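Local structure of peptidoglycan DD-endopeptidase ShyB (Vibrio cholerae, 2GU1) at residues L197-N202 against V292-K297; E53-M58 against R66-M71; I101-E106 against V152-L157. The protein cuts the peptide cross-links between peptidoglycan strands as a zinc-dependent DD-endopeptidase of the M23B family, probably making room for new glycan as the cell wall expands. One frame throughout, in Å; residues are numbered along the deposited sequence.

Contact 1. Residues L197-N202 against V292-K297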
loop_
_atom_site.group_PDB
_atom_site.type_symbol
_atom_site.label_atom_id
_atom_site.label_comp_id
_atom_site.label_asym_id
_atom_site.label_seq_id
_atom_site.Cartn_x
_atom_site.Cartn_y
_atom_site.Cartn_z
ATOM N N LEU A 197 -16.271 -1.095 -13.381
ATOM C CA LEU A 197 -15.499 -2.135 -14.051
ATOM C C LEU A 197 -14.760 -2.998 -13.033
ATOM O O LEU A 197 -14.166 -4.016 -13.392
ATOM C CB LEU A 197 -14.473 -1.526 -15.019
ATOM C CG LEU A 197 -14.934 -0.734 -16.251
ATOM C CD1 LEU A 197 -16.098 -1.448 -16.931
ATOM C CD2 LEU A 197 -15.346 0.653 -15.839
ATOM N N GLU A 198 -14.805 -2.591 -11.768
ATOM C CA GLU A 198 -14.125 -3.310 -10.691
ATOM C C GLU A 198 -15.097 -3.778 -9.612
ATOM O O GLU A 198 -16.013 -3.052 -9.236
ATOM C CB GLU A 198 -13.046 -2.406 -10.089
ATOM C CG GLU A 198 -12.013 -1.996 -11.120
ATOM C CD GLU A 198 -11.005 -0.989 -10.608
ATOM O OE1 GLU A 198 -11.374 0.194 -10.436
ATOM O OE2 GLU A 198 -9.844 -1.384 -10.382
ATOM N N ARG A 199 -14.898 -4.992 -9.109
ATOM C CA ARG A 199 -15.801 -5.526 -8.097
ATOM C C ARG A 199 -15.705 -4.812 -6.763
ATOM O O ARG A 199 -14.664 -4.268 -6.415
ATOM C CB ARG A 199 -15.562 -7.026 -7.896
ATOM C CG ARG A 199 -16.047 -7.877 -9.062
ATOM C CD ARG A 199 -16.553 -9.229 -8.583
ATOM N NE ARG A 199 -15.480 -10.090 -8.101
ATOM C CZ ARG A 199 -15.682 -11.254 -7.486
ATOM N NH1 ARG A 199 -16.918 -11.690 -7.278
ATOM N NH2 ARG A 199 -14.648 -11.984 -7.088
ATOM N N ALA A 200 -16.810 -4.809 -6.027
ATOM C CA ALA A 200 -16.864 -4.181 -4.718
ATOM C C ALA A 200 -16.158 -5.084 -3.715
ATOM O O ALA A 200 -15.721 -6.190 -4.053
ATOM C CB ALA A 200 -18.315 -3.961 -4.293
ATOM N N PHE A 201 -16.062 -4.613 -2.477
ATOM C CA PHE A 201 -15.387 -5.357 -1.423
ATOM C C PHE A 201 -16.370 -5.883 -0.392
ATOM O O PHE A 201 -17.501 -5.402 -0.283
ATOM C CB PHE A 201 -14.409 -4.448 -0.675
ATOM C CG PHE A 201 -13.383 -3.780 -1.551
ATOM C CD1 PHE A 201 -13.040 -2.446 -1.336
ATOM C CD2 PHE A 201 -12.714 -4.490 -2.535
ATOM C CE1 PHE A 201 -12.039 -1.832 -2.088
ATOM C CE2 PHE A 201 -11.712 -3.888 -3.296
ATOM C CZ PHE A 201 -11.371 -2.561 -3.072
ATOM N N ASN A 202 -15.927 -6.879 0.363
ATOM C CA ASN A 202 -16.733 -7.390 1.455
ATOM C C ASN A 202 -16.317 -6.489 2.616
ATOM O O ASN A 202 -15.188 -6.002 2.653
ATOM C CB ASN A 202 -16.383 -8.843 1.779
ATOM C CG ASN A 202 -16.919 -9.812 0.747
ATOM O OD1 ASN A 202 -17.972 -9.579 0.157
ATOM N ND2 ASN A 202 -16.210 -10.915 0.537
ATOM N N VAL A 292 -5.802 -13.397 -5.690
ATOM C CA VAL A 292 -6.860 -13.929 -4.852
ATOM C C VAL A 292 -8.207 -13.339 -5.224
ATOM O O VAL A 292 -8.282 -12.300 -5.875
ATOM C CB VAL A 292 -6.569 -13.650 -3.360
ATOM C CG1 VAL A 292 -5.294 -14.373 -2.945
ATOM C CG2 VAL A 292 -6.429 -12.151 -3.122
ATOM N N LYS A 293 -9.271 -14.021 -4.818
ATOM C CA LYS A 293 -10.622 -13.572 -5.102
ATOM C C LYS A 293 -11.242 -13.029 -3.827
ATOM O O LYS A 293 -10.759 -13.299 -2.726
ATOM C CB LYS A 293 -11.471 -14.740 -5.610
ATOM C CG LYS A 293 -10.869 -15.503 -6.786
ATOM C CD LYS A 293 -10.867 -14.680 -8.063
ATOM C CE LYS A 293 -12.284 -14.320 -8.485
ATOM N NZ LYS A 293 -13.140 -15.529 -8.654
ATOM N N ARG A 294 -12.315 -12.268 -3.979
ATOM C CA ARG A 294 -13.020 -11.711 -2.838
ATOM C C ARG A 294 -13.590 -12.856 -1.997
ATOM O O ARG A 294 -14.319 -13.698 -2.510
ATOM C CB ARG A 294 -14.161 -10.817 -3.329
ATOM C CG ARG A 294 -15.017 -10.215 -2.230
ATOM C CD ARG A 294 -16.102 -9.333 -2.831
ATOM N NE ARG A 294 -17.020 -10.097 -3.676
ATOM C CZ ARG A 294 -17.930 -9.551 -4.477
ATOM N NH1 ARG A 294 -18.043 -8.231 -4.557
ATOM N NH2 ARG A 294 -18.740 -10.330 -5.187
ATOM N N GLY A 295 -13.257 -12.888 -0.710
ATOM C CA GLY A 295 -13.771 -13.935 0.157
ATOM C C GLY A 295 -12.904 -15.174 0.248
ATOM O O GLY A 295 -13.194 -16.096 1.021
ATOM N N GLN A 296 -11.834 -15.208 -0.536
ATOM C CA GLN A 296 -10.926 -16.348 -0.528
ATOM C C GLN A 296 -10.138 -16.416 0.779
ATOM O O GLN A 296 -9.727 -15.387 1.326
ATOM C CB GLN A 296 -9.949 -16.241 -1.700
ATOM C CG GLN A 296 -9.114 -17.482 -1.932
ATOM C CD GLN A 296 -8.125 -17.306 -3.067
ATOM O OE1 GLN A 296 -8.390 -16.585 -4.029
ATOM N NE2 GLN A 296 -6.983 -17.979 -2.968
ATOM N N LYS A 297 -9.933 -17.630 1.285
ATOM C CA LYS A 297 -9.173 -17.805 2.518
ATOM C C LYS A 297 -7.713 -17.535 2.189
ATOM O O LYS A 297 -7.174 -18.085 1.229
ATOM C CB LYS A 297 -9.339 -19.228 3.072
ATOM C CG LYS A 297 -8.506 -19.484 4.320
ATOM C CD LYS A 297 -9.119 -20.549 5.228
ATOM C CE LYS A 297 -9.128 -21.922 4.585
ATOM N NZ LYS A 297 -9.666 -22.953 5.531
HETATM O O HOH W 1 -14.642 -14.180 -5.391
#
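K293 and R294, on a type II beta turn of the M23 peptidase domain, reach across to R199, A200 and N202 in the loop that leads from strand 189-191 to strand 213-215. The turn runs from K293 to Q296 and is closed by Q296 N on K293 O; K293 N is in turn held by the side-chain OE1 of Q296. The K293 side chain, bent at chi2, chi3 and chi4, brings CE to 3.6 Å from R199 NH2. Its ammonium stays near the same guanidinium, NZ lying 4.2 Å from R199 NH2, a like-charge approach probably eased by D250, whose OD1 makes a salt bridge with R199 NH2 and also accepts from R294 N.

R294 carries most of the contact. CG is anti to the backbone N (chi1 178°), where it meets the N202 amide, with N202 ND2 3.1 Å from R294 CG and N202 OD1 3.5 Å from R294 CD; the two side chains cross at about a right angle. R294 NH1 donates to A200 O at 3.1 Å, with the nitrogen standing well above the carbonyl plane and the N-H...O angle bent to 146°. The R199 guanidinium lies over one face of the R294 group, offset toward the rim, the two planes 48° apart; NH1 of R199 and NH2 of R294 come within 3.1 Å as two donors without bonding. A water joins the same pair at another point, accepting from R199 NH2 and donating to R294 O.

G295 follows with a positive phi, a backbone shape that suits glycine at the third position of a type II turn, and its N lies 3.8 Å from N202 ND2.

Contact 2. Residues E53-M58 against R66-M71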
loop_
_atom_site.group_PDB
_atom_site.type_symbol
_atom_site.label_atom_id
_atom_site.label_comp_id
_atom_site.label_asym_id
_atom_site.label_seq_id
_atom_site.Cartn_x
_atom_site.Cartn_y
_atom_site.Cartn_z
ATOM N N GLU A 53 15.738 7.280 0.265
ATOM C CA GLU A 53 16.843 7.652 1.130
ATOM C C GLU A 53 16.495 7.636 2.601
ATOM O O GLU A 53 15.381 7.995 2.987
ATOM C CB GLU A 53 17.329 9.062 0.790
ATOM C CG GLU A 53 17.824 9.251 -0.628
ATOM C CD GLU A 53 18.196 10.697 -0.900
ATOM O OE1 GLU A 53 19.051 11.234 -0.163
ATOM O OE2 GLU A 53 17.628 11.298 -1.839
ATOM N N LEU A 54 17.465 7.219 3.409
ATOM C CA LEU A 54 17.311 7.213 4.850
ATOM C C LEU A 54 18.311 8.241 5.363
ATOM O O LEU A 54 19.443 8.328 4.882
ATOM C CB LEU A 54 17.618 5.834 5.439
ATOM C CG LEU A 54 16.646 4.684 5.157
ATOM C CD1 LEU A 54 17.155 3.408 5.825
ATOM C CD2 LEU A 54 15.259 5.030 5.678
ATOM N N GLU A 55 17.884 9.047 6.319
ATOM C CA GLU A 55 18.759 10.063 6.882
ATOM C C GLU A 55 18.854 9.758 8.372
ATOM O O GLU A 55 17.836 9.741 9.058
ATOM C CB GLU A 55 18.145 11.442 6.629
ATOM C CG GLU A 55 18.985 12.631 7.041
ATOM C CD GLU A 55 18.460 13.930 6.440
ATOM O OE1 GLU A 55 17.232 14.044 6.236
ATOM O OE2 GLU A 55 19.270 14.844 6.178
ATOM N N LEU A 56 20.061 9.469 8.858
ATOM C CA LEU A 56 20.253 9.165 10.275
ATOM C C LEU A 56 20.912 10.353 10.972
ATOM O O LEU A 56 21.940 10.856 10.514
ATOM C CB LEU A 56 21.144 7.927 10.476
ATOM C CG LEU A 56 20.996 6.612 9.698
ATOM C CD1 LEU A 56 21.287 5.445 10.653
ATOM C CD2 LEU A 56 19.624 6.476 9.097
ATOM N N MET A 57 20.322 10.799 12.075
ATOM C CA MET A 57 20.868 11.913 12.840
ATOM C C MET A 57 21.455 11.340 14.131
ATOM O O MET A 57 20.721 10.787 14.958
ATOM C CB MET A 57 19.763 12.913 13.187
ATOM C CG MET A 57 18.833 13.222 12.035
ATOM S SD MET A 57 19.617 14.136 10.706
ATOM C CE MET A 57 18.332 15.375 10.366
ATOM N N MET A 58 22.769 11.468 14.296
ATOM C CA MET A 58 23.454 10.956 15.486
ATOM C C MET A 58 23.779 12.090 16.456
ATOM O O MET A 58 24.087 13.203 16.031
ATOM C CB MET A 58 24.761 10.259 15.094
ATOM C CG MET A 58 24.684 9.413 13.836
ATOM S SD MET A 58 23.400 8.174 13.918
ATOM C CE MET A 58 24.201 6.917 14.907
ATOM N N ARG A 66 17.492 10.492 15.603
ATOM C CA ARG A 66 16.384 10.638 14.674
ATOM C C ARG A 66 16.662 10.014 13.314
ATOM O O ARG A 66 17.759 10.154 12.765
ATOM C CB ARG A 66 16.040 12.109 14.474
ATOM C CG ARG A 66 15.167 12.339 13.258
ATOM C CD ARG A 66 14.811 13.796 13.085
ATOM N NE ARG A 66 13.835 14.222 14.079
ATOM C CZ ARG A 66 13.347 15.453 14.160
ATOM N NH1 ARG A 66 13.748 16.383 13.304
ATOM N NH2 ARG A 66 12.446 15.750 15.090
ATOM N N LEU A 67 15.648 9.336 12.782
ATOM C CA LEU A 67 15.713 8.691 11.472
ATOM C C LEU A 67 14.639 9.301 10.578
ATOM O O LEU A 67 13.478 9.413 10.989
ATOM C CB LEU A 67 15.449 7.184 11.596
ATOM C CG LEU A 67 15.101 6.449 10.296
ATOM C CD1 LEU A 67 16.345 6.325 9.438
ATOM C CD2 LEU A 67 14.530 5.064 10.606
ATOM N N ILE A 68 15.020 9.700 9.367
ATOM C CA ILE A 68 14.061 10.258 8.421
ATOM C C ILE A 68 14.057 9.344 7.197
ATOM O O ILE A 68 15.099 9.132 6.557
ATOM C CB ILE A 68 14.430 11.696 7.966
ATOM C CG1 ILE A 68 14.518 12.640 9.172
ATOM C CG2 ILE A 68 13.357 12.239 7.027
ATOM C CD1 ILE A 68 15.780 12.457 9.983
ATOM N N TYR A 69 12.891 8.782 6.897
ATOM C CA TYR A 69 12.737 7.904 5.748
ATOM C C TYR A 69 12.079 8.718 4.639
ATOM O O TYR A 69 10.879 9.003 4.677
ATOM C CB TYR A 69 11.891 6.671 6.135
ATOM C CG TYR A 69 11.394 5.804 4.987
ATOM C CD1 TYR A 69 12.098 5.713 3.778
ATOM C CD2 TYR A 69 10.222 5.054 5.124
ATOM C CE1 TYR A 69 11.639 4.892 2.729
ATOM C CE2 TYR A 69 9.759 4.235 4.096
ATOM C CZ TYR A 69 10.470 4.158 2.901
ATOM O OH TYR A 69 9.994 3.357 1.894
ATOM N N HIS A 70 12.893 9.130 3.669
ATOM C CA HIS A 70 12.419 9.901 2.525
ATOM C C HIS A 70 11.836 8.951 1.477
ATOM O O HIS A 70 12.570 8.405 0.647
ATOM C CB HIS A 70 13.583 10.703 1.914
ATOM C CG HIS A 70 14.121 11.769 2.822
ATOM N ND1 HIS A 70 13.502 12.991 2.985
ATOM C CD2 HIS A 70 15.202 11.782 3.640
ATOM C CE1 HIS A 70 14.176 13.710 3.866
ATOM N NE2 HIS A 70 15.212 12.998 4.279
ATOM N N MET A 71 10.522 8.738 1.534
ATOM C CA MET A 71 9.847 7.862 0.579
ATOM C C MET A 71 9.846 8.505 -0.804
ATOM O O MET A 71 9.882 7.812 -1.821
ATOM C CB MET A 71 8.411 7.593 1.038
ATOM C CG MET A 71 8.346 6.669 2.235
ATOM S SD MET A 71 6.861 6.863 3.243
ATOM C CE MET A 71 7.441 8.056 4.431
#
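H70 NE2 donates to E55 OE1 at 3.0 Å, an almost straight bond (175°) that lies in the imidazole plane but meets the carboxylate from above its own plane. CG of E55 is anti to its backbone N (chi1 -175°), and the extended chain beyond it carries OE1 to the ring. Beneath this bridge runs the ladder of an antiparallel beta hairpin in the LysM-like domain. E55 and I68 exchange two bonds of 2.8 Å, E55 N to I68 O and I68 N to E55 O; M57 N to R66 O and H70 N to E53 O are similarly short, while the return bonds of these two outer pairs are weak.

On the face of E55 and H70, I68 CG2 lies over one face of the imidazole, offset toward its rim, and I68 CD1 meets M57 CG at 3.8 Å. The other face is mainly apolar: L54 CD2 touches Y69 CD1, L56 and L67 lie side by side, and L18 and I21 of helix 18-24 cover L54. The Y69 hydroxyl is hydrogen-bonded to E52. The donor role of NE2 fits a neutral ring protonated there or a cation; a carboxylate this close would probably favour the cation, and the bond limits how the ring can turn.

Contact 3. Residues I101-E106 against V152-L157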
loop_
_atom_site.group_PDB
_atom_site.type_symbol
_atom_site.label_atom_id
_atom_site.label_comp_id
_atom_site.label_asym_id
_atom_site.label_seq_id
_atom_site.Cartn_x
_atom_site.Cartn_y
_atom_site.Cartn_z
ATOM N N ILE A 101 -1.039 14.357 -18.225
ATOM C CA ILE A 101 -0.289 13.906 -19.377
ATOM C C ILE A 101 -1.122 12.857 -20.114
ATOM O O ILE A 101 -1.731 11.960 -19.512
ATOM C CB ILE A 101 1.098 13.352 -18.948
ATOM C CG1 ILE A 101 1.973 13.098 -20.179
ATOM C CG2 ILE A 101 0.930 12.115 -18.105
ATOM C CD1 ILE A 101 1.567 11.910 -21.014
ATOM N N LEU A 102 -1.156 12.990 -21.429
ATOM C CA LEU A 102 -1.932 12.091 -22.259
ATOM C C LEU A 102 -1.027 11.123 -23.022
ATOM O O LEU A 102 -0.180 11.539 -23.809
ATOM C CB LEU A 102 -2.761 12.927 -23.232
ATOM C CG LEU A 102 -4.043 12.360 -23.829
ATOM C CD1 LEU A 102 -5.023 12.000 -22.711
ATOM C CD2 LEU A 102 -4.650 13.401 -24.767
ATOM N N PHE A 103 -1.191 9.831 -22.767
ATOM C CA PHE A 103 -0.396 8.835 -23.468
ATOM C C PHE A 103 -1.285 8.234 -24.546
ATOM O O PHE A 103 -2.203 7.465 -24.254
ATOM C CB PHE A 103 0.088 7.738 -22.516
ATOM C CG PHE A 103 1.118 8.201 -21.519
ATOM C CD1 PHE A 103 0.743 8.595 -20.241
ATOM C CD2 PHE A 103 2.464 8.232 -21.859
ATOM C CE1 PHE A 103 1.701 9.009 -19.307
ATOM C CE2 PHE A 103 3.428 8.643 -20.940
ATOM C CZ PHE A 103 3.045 9.035 -19.658
ATOM N N SER A 104 -1.017 8.603 -25.792
ATOM C CA SER A 104 -1.805 8.117 -26.916
ATOM C C SER A 104 -0.957 7.352 -27.922
ATOM O O SER A 104 0.205 7.694 -28.161
ATOM C CB SER A 104 -2.488 9.296 -27.611
ATOM O OG SER A 104 -3.160 10.116 -26.667
ATOM N N GLY A 105 -1.547 6.323 -28.516
ATOM C CA GLY A 105 -0.835 5.522 -29.492
ATOM C C GLY A 105 -1.790 4.789 -30.409
ATOM O O GLY A 105 -3.007 4.884 -30.262
ATOM N N GLU A 106 -1.239 4.048 -31.360
ATOM C CA GLU A 106 -2.052 3.299 -32.304
ATOM C C GLU A 106 -1.618 1.844 -32.234
ATOM O O GLU A 106 -0.482 1.552 -31.865
ATOM C CB GLU A 106 -1.829 3.851 -33.713
ATOM C CG GLU A 106 -2.703 3.255 -34.795
ATOM C CD GLU A 106 -2.378 3.837 -36.159
ATOM O OE1 GLU A 106 -1.528 4.745 -36.230
ATOM O OE2 GLU A 106 -2.967 3.396 -37.162
ATOM N N VAL A 152 -3.208 10.553 -17.525
ATOM C CA VAL A 152 -2.517 10.324 -16.268
ATOM C C VAL A 152 -2.217 11.649 -15.555
ATOM O O VAL A 152 -1.996 12.680 -16.192
ATOM C CB VAL A 152 -1.172 9.579 -16.504
ATOM C CG1 VAL A 152 -0.414 9.386 -15.192
ATOM C CG2 VAL A 152 -1.437 8.237 -17.170
ATOM N N LYS A 153 -2.239 11.608 -14.233
ATOM C CA LYS A 153 -1.922 12.767 -13.418
ATOM C C LYS A 153 -0.560 12.456 -12.827
ATOM O O LYS A 153 -0.363 11.388 -12.250
ATOM C CB LYS A 153 -2.940 12.946 -12.289
ATOM C CG LYS A 153 -4.220 13.634 -12.711
ATOM C CD LYS A 153 -5.077 13.986 -11.500
ATOM C CE LYS A 153 -6.207 14.931 -11.889
ATOM N NZ LYS A 153 -5.677 16.213 -12.439
ATOM N N GLN A 154 0.383 13.377 -12.993
ATOM C CA GLN A 154 1.731 13.195 -12.463
ATOM C C GLN A 154 2.032 14.280 -11.444
ATOM O O GLN A 154 1.829 15.459 -11.713
ATOM C CB GLN A 154 2.766 13.263 -13.586
ATOM C CG GLN A 154 2.867 12.009 -14.432
ATOM C CD GLN A 154 3.864 12.173 -15.566
ATOM O OE1 GLN A 154 4.350 11.194 -16.129
ATOM N NE2 GLN A 154 4.163 13.419 -15.911
ATOM N N GLN A 155 2.521 13.882 -10.276
ATOM C CA GLN A 155 2.839 14.853 -9.245
ATOM C C GLN A 155 4.270 15.340 -9.405
ATOM O O GLN A 155 5.193 14.555 -9.645
ATOM C CB GLN A 155 2.642 14.240 -7.857
ATOM C CG GLN A 155 2.950 15.176 -6.698
ATOM C CD GLN A 155 2.709 14.511 -5.353
ATOM O OE1 GLN A 155 3.029 13.340 -5.170
ATOM N NE2 GLN A 155 2.150 15.263 -4.403
ATOM N N TYR A 156 4.433 16.652 -9.299
ATOM C CA TYR A 156 5.737 17.288 -9.401
ATOM C C TYR A 156 5.969 18.144 -8.166
ATOM O O TYR A 156 5.039 18.465 -7.436
ATOM C CB TYR A 156 5.808 18.190 -10.640
ATOM C CG TYR A 156 6.325 17.499 -11.879
ATOM C CD1 TYR A 156 5.623 16.439 -12.456
ATOM C CD2 TYR A 156 7.530 17.888 -12.462
ATOM C CE1 TYR A 156 6.112 15.780 -13.584
ATOM C CE2 TYR A 156 8.029 17.237 -13.594
ATOM C CZ TYR A 156 7.314 16.186 -14.148
ATOM O OH TYR A 156 7.795 15.547 -15.267
ATOM N N LEU A 157 7.229 18.476 -7.931
ATOM C CA LEU A 157 7.615 19.348 -6.837
ATOM C C LEU A 157 8.475 20.352 -7.574
ATOM O O LEU A 157 9.590 20.035 -7.981
ATOM C CB LEU A 157 8.454 18.618 -5.795
ATOM C CG LEU A 157 8.845 19.532 -4.626
ATOM C CD1 LEU A 157 7.589 20.116 -3.984
ATOM C CD2 LEU A 157 9.654 18.746 -3.606
#
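I101 and V152 form the tight end of this contact, a hydrogen-bonded antiparallel pair joining strands 97-106 and 147-157 in the five-stranded sheet of the Csd3-like second domain. Both of their backbone bonds are 2.8 Å long, I101 N to V152 O and V152 N to I101 O. The two side chains lie side by side and point the same way, with I101 CG2 3.7 Å from V152 CB. F103 adds to this patch: V152 CG2 stands at the edge of its ring, near the plane, 3.8 Å from CD1. Over the centre of that ring sits I101 CD1, 3.3 Å above the plane, a CH-pi type approach from within its own strand. CG1 of I101 is anti to the backbone N (chi1 -170°), which leaves CG2 for V152 and Q154.

Beyond V152 the contact thins out. The segments run at 134° rather than strictly antiparallel, and the direct side-chain contact ends with Q154, whose CD is 3.9 Å from I101 CG2. The strand pairing itself continues past each segment, with F103 bonded to I150 on one side and Q154 to R99 on the other. K153 points away from segment 101-106 and pairs with E100 in a salt bridge. The chemistry is thus divided: within these two segments the backbone bonds join one residue pair, and the side chains contribute only apolar contact and the Q154 amide group resting against the I101 CG2 methyl.

In the fold
The three contacts follow one another along the chain and none touches another. Contact 2 belongs to the LysM-like domain and contact 3 to the sheet of the second domain; their centres are 31 Å apart, but their nearest atoms come to about 9 Å. Contact 1 differs in kind: it ties a loop in the Csd3-like range to a surface turn of the M23 peptidase. Its centre is 37 Å from that of contact 2, on the opposite side of the chain's centre, and 29 Å from that of contact 3. All three lie away from the catalytic zinc ion, which H232, D236 and H313 bind within the peptidase domain.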